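PDB 7ATL: esterase from uncultured bacterium pCosCE1, which hydrolyses carboxylic esters as a family VIII carboxylesterase and also shows promiscuous acyltransferase activity. Local coordinates for residues Y123-P128 and I138-E143. Residues are numbered along the deposited sequence; the frame is centred on the assembly and turned at random.
With EDO (1,2-ethanediol), chain F.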
ATOM      1  N   TYR A 123     -12.161  -7.619   1.925  1.00 23.49           N
ATOM      2  CA  TYR A 123     -11.825  -7.381   0.508  1.00 24.29           C
ATOM      3  C   TYR A 123     -12.532  -8.475  -0.289  1.00 25.65           C
ATOM      4  O   TYR A 123     -12.598  -9.599   0.235  1.00 25.07           O
ATOM      5  CB  TYR A 123     -10.313  -7.447   0.305  1.00 23.19           C
ATOM      6  CG  TYR A 123      -9.608  -6.131   0.115  1.00 24.05           C
ATOM      7  CD1 TYR A 123     -10.089  -5.163  -0.760  1.00 24.86           C
ATOM      8  CD2 TYR A 123      -8.390  -5.889   0.741  1.00 24.43           C
ATOM      9  CE1 TYR A 123      -9.412  -3.969  -0.954  1.00 24.36           C
ATOM     10  CE2 TYR A 123      -7.694  -4.707   0.542  1.00 22.59           C
ATOM     11  CZ  TYR A 123      -8.214  -3.745  -0.296  1.00 22.89           C
ATOM     12  OH  TYR A 123      -7.532  -2.586  -0.466  1.00 23.03           O
ATOM     13  N   ARG A 124     -13.050  -8.145  -1.468  1.00 26.32           N
ATOM     14  CA  ARG A 124     -13.697  -9.107  -2.382  1.00 30.20           C
ATOM     15  C   ARG A 124     -12.663 -10.160  -2.769  1.00 31.04           C
ATOM     16  O   ARG A 124     -13.057 -11.342  -2.944  1.00 36.19           O
ATOM     17  CB  ARG A 124     -14.237  -8.361  -3.605  1.00 35.46           C
ATOM     18  CG  ARG A 124     -15.101  -9.179  -4.553  1.00 39.77           C
ATOM     19  CD  ARG A 124     -15.510  -8.300  -5.721  1.00 42.30           C
ATOM     20  NE  ARG A 124     -15.131  -8.947  -6.969  1.00 49.23           N
ATOM     21  CZ  ARG A 124     -14.355  -8.439  -7.924  1.00 52.75           C
ATOM     22  NH1 ARG A 124     -13.833  -7.229  -7.829  1.00 52.55           N
ATOM     23  NH2 ARG A 124     -14.122  -9.153  -9.010  1.00 63.14           N
ATOM     24  N   LEU A 125     -11.391  -9.762  -2.870  1.00 29.39           N
ATOM     25  CA  LEU A 125     -10.289 -10.686  -3.263  1.00 29.09           C
ATOM     26  C   LEU A 125      -9.966 -11.656  -2.117  1.00 30.14           C
ATOM     27  O   LEU A 125      -9.304 -12.681  -2.413  1.00 30.10           O
ATOM     28  CB  LEU A 125      -9.061  -9.909  -3.744  1.00 28.44           C
ATOM     29  CG  LEU A 125      -8.481  -8.851  -2.806  1.00 30.88           C
ATOM     30  CD1 LEU A 125      -7.888  -9.455  -1.547  1.00 30.57           C
ATOM     31  CD2 LEU A 125      -7.419  -8.043  -3.515  1.00 33.05           C
ATOM     32  N   SER A 126     -10.417 -11.380  -0.882  1.00 29.63           N
ATOM     33  CA  SER A 126     -10.309 -12.307   0.278  1.00 30.95           C
ATOM     34  C   SER A 126     -11.510 -13.247   0.335  1.00 34.53           C
ATOM     35  O   SER A 126     -11.511 -14.093   1.256  1.00 33.28           O
ATOM     36  CB  SER A 126     -10.217 -11.601   1.587  1.00 31.23           C
ATOM     37  OG  SER A 126      -9.221 -10.614   1.541  1.00 35.22           O
ATOM     38  N   GLN A 127     -12.503 -13.073  -0.553  1.00 35.61           N
ATOM     39  CA  GLN A 127     -13.758 -13.862  -0.514  1.00 35.47           C
ATOM     40  C   GLN A 127     -13.749 -14.853  -1.665  1.00 35.25           C
ATOM     41  O   GLN A 127     -13.205 -14.553  -2.716  1.00 31.42           O
ATOM     42  CB  GLN A 127     -14.965 -12.934  -0.526  1.00 35.67           C
ATOM     43  CG  GLN A 127     -15.182 -12.241   0.815  1.00 33.68           C
ATOM     44  CD  GLN A 127     -16.416 -11.374   0.792  1.00 34.74           C
ATOM     45  OE1 GLN A 127     -17.189 -11.336  -0.176  1.00 37.25           O
ATOM     46  NE2 GLN A 127     -16.599 -10.646   1.876  1.00 35.54           N
ATOM     47  N   PRO A 128     -14.336 -16.062  -1.479  1.00 41.56           N
ATOM     48  CA  PRO A 128     -14.443 -17.039  -2.560  1.00 40.83           C
ATOM     49  C   PRO A 128     -15.342 -16.457  -3.664  1.00 40.21           C
ATOM     50  O   PRO A 128     -16.008 -15.481  -3.399  1.00 36.99           O
ATOM     51  CB  PRO A 128     -15.055 -18.305  -1.920  1.00 40.64           C
ATOM     52  CG  PRO A 128     -15.297 -17.990  -0.447  1.00 38.63           C
ATOM     53  CD  PRO A 128     -14.963 -16.529  -0.227  1.00 42.41           C
ATOM     54  N   ILE A 138     -19.345  -5.144  -5.231  1.00 25.94           N
ATOM     55  CA  ILE A 138     -18.336  -4.283  -4.575  1.00 27.89           C
ATOM     56  C   ILE A 138     -17.013  -4.415  -5.345  1.00 26.90           C
ATOM     57  O   ILE A 138     -16.625  -5.534  -5.715  1.00 26.87           O
ATOM     58  CB  ILE A 138     -18.235  -4.680  -3.092  1.00 30.97           C
ATOM     59  CG1 ILE A 138     -19.529  -4.314  -2.365  1.00 31.88           C
ATOM     60  CG2 ILE A 138     -17.016  -4.069  -2.420  1.00 30.07           C
ATOM     61  CD1 ILE A 138     -19.757  -5.106  -1.114  1.00 33.51           C
ATOM     62  N   LYS A 139     -16.343  -3.291  -5.573  1.00 26.28           N
ATOM     63  CA  LYS A 139     -15.043  -3.225  -6.277  1.00 28.15           C
ATOM     64  C   LYS A 139     -13.916  -3.024  -5.260  1.00 27.21           C
ATOM     65  O   LYS A 139     -14.109  -2.325  -4.257  1.00 25.18           O
ATOM     66  CB  LYS A 139     -15.119  -2.118  -7.331  1.00 30.79           C
ATOM     67  CG  LYS A 139     -16.254  -2.286  -8.339  1.00 32.99           C
ATOM     68  CD  LYS A 139     -16.166  -3.575  -9.156  1.00 35.37           C
ATOM     69  CE  LYS A 139     -17.488  -4.049  -9.722  1.00 36.00           C
ATOM     70  NZ  LYS A 139     -17.402  -5.482 -10.073  1.00 36.83           N
ATOM     71  N   ASP A 140     -12.765  -3.629  -5.519  1.00 27.97           N
ATOM     72  CA  ASP A 140     -11.593  -3.566  -4.608  1.00 28.47           C
ATOM     73  C   ASP A 140     -10.688  -2.389  -4.977  1.00 27.09           C
ATOM     74  O   ASP A 140      -9.742  -2.163  -4.217  1.00 30.13           O
ATOM     75  CB  ASP A 140     -10.827  -4.892  -4.614  1.00 28.56           C
ATOM     76  CG  ASP A 140     -11.502  -6.026  -3.855  1.00 29.99           C
ATOM     77  OD1 ASP A 140     -12.396  -5.737  -2.994  1.00 27.97           O
ATOM     78  OD2 ASP A 140     -11.086  -7.209  -4.091  1.00 30.69           O
ATOM     79  N   GLY A 141     -10.947  -1.681  -6.082  1.00 26.33           N
ATOM     80  CA  GLY A 141     -10.177  -0.488  -6.488  1.00 27.10           C
ATOM     81  C   GLY A 141      -9.206  -0.716  -7.649  1.00 28.02           C
ATOM     82  O   GLY A 141      -8.594   0.270  -8.089  1.00 26.44           O
ATOM     83  N   MET A 142      -9.056  -1.933  -8.183  1.00 31.22           N
ATOM     84  CA  MET A 142      -8.012  -2.229  -9.216  1.00 30.68           C
ATOM     85  C   MET A 142      -8.603  -2.702 -10.553  1.00 30.31           C
ATOM     86  O   MET A 142      -7.829  -2.816 -11.531  1.00 29.36           O
ATOM     87  CB  MET A 142      -7.033  -3.268  -8.668  1.00 30.68           C
ATOM     88  CG  MET A 142      -6.169  -2.671  -7.554  1.00 30.86           C
ATOM     89  SD  MET A 142      -5.331  -3.932  -6.578  1.00 30.74           S
ATOM     90  CE  MET A 142      -6.703  -4.501  -5.577  1.00 32.96           C
ATOM     91  N   GLU A 143      -9.924  -2.876 -10.610  1.00 30.05           N
ATOM     92  CA  GLU A 143     -10.671  -3.465 -11.751  1.00 29.24           C
ATOM     93  C   GLU A 143     -11.489  -2.378 -12.456  1.00 30.01           C
ATOM     94  O   GLU A 143     -11.621  -1.274 -11.902  1.00 31.17           O
ATOM     95  CB  GLU A 143     -11.582  -4.596 -11.263  1.00 30.23           C
ATOM     96  CG  GLU A 143     -12.769  -4.131 -10.418  1.00 27.96           C
ATOM     97  CD  GLU A 143     -12.391  -3.932  -8.960  1.00 28.06           C
ATOM     98  OE1 GLU A 143     -12.451  -4.920  -8.219  1.00 26.22           O
ATOM     99  OE2 GLU A 143     -11.977  -2.799  -8.586  1.00 27.53           O
TER
HETATM  100  C1  EDO F 405     -18.418  -8.080  -8.437  0.50 21.72           C
HETATM  101  O1  EDO F 405     -17.654  -6.997  -7.882  0.50 19.75           O
HETATM  102  C2  EDO F 405     -17.738  -9.401  -8.410  0.50 21.69           C
HETATM  103  O2  EDO F 405     -18.432 -10.449  -9.044  0.50 22.83           O
HETATM  104  O   HOH W   1      -8.488  -0.905  -2.162  1.00 18.13           O
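In this serine beta-lactamase fold, Y123 OH is hydrogen-bonded to K68 of the probable SxxK motif and the ring packs edge-to-face with Y171, the probable counterpart of the YxN-type tyrosine, so the contact borders the likely active site. The 3-10 turn 124-126 is held by the carboxylate of D140: OD1 takes the N-H of R124 on its syn lone pair at 2.9 Å, and OD2 receives a weak, more bent bond from L125 N. OD1 lies at the edge of the Y123 ring, 3.3 Å from CD1.

R124 makes most of the remaining contact. Its CB rests against both D140 oxygens; CG stands anti to the backbone N (chi1 -172°), and the extended chain brings CD to within 3.0 Å of I138 O. A bend at chi3 then turns the guanidinium. NE lies beside C2 of a bound ethanediol, whose O1 sits over one face and accepts a hydrogen bond from K139 NZ. NH2 leaves for a salt bridge with E248, while NH1 meets E143 OE1 tip to tip in another, at 2.7 Å. The carboxylate probably eases the repulsion between R124 and K139, whose NZ lies 4.6 Å from R124 NH1.

E143 is folded back onto its own loop, OE2 taking the N-H of G141 through its syn lone pair. OE1 receives D140 N from above the carboxylate plane, in a nearly straight bond of 3.0 Å (N-H...O 171°).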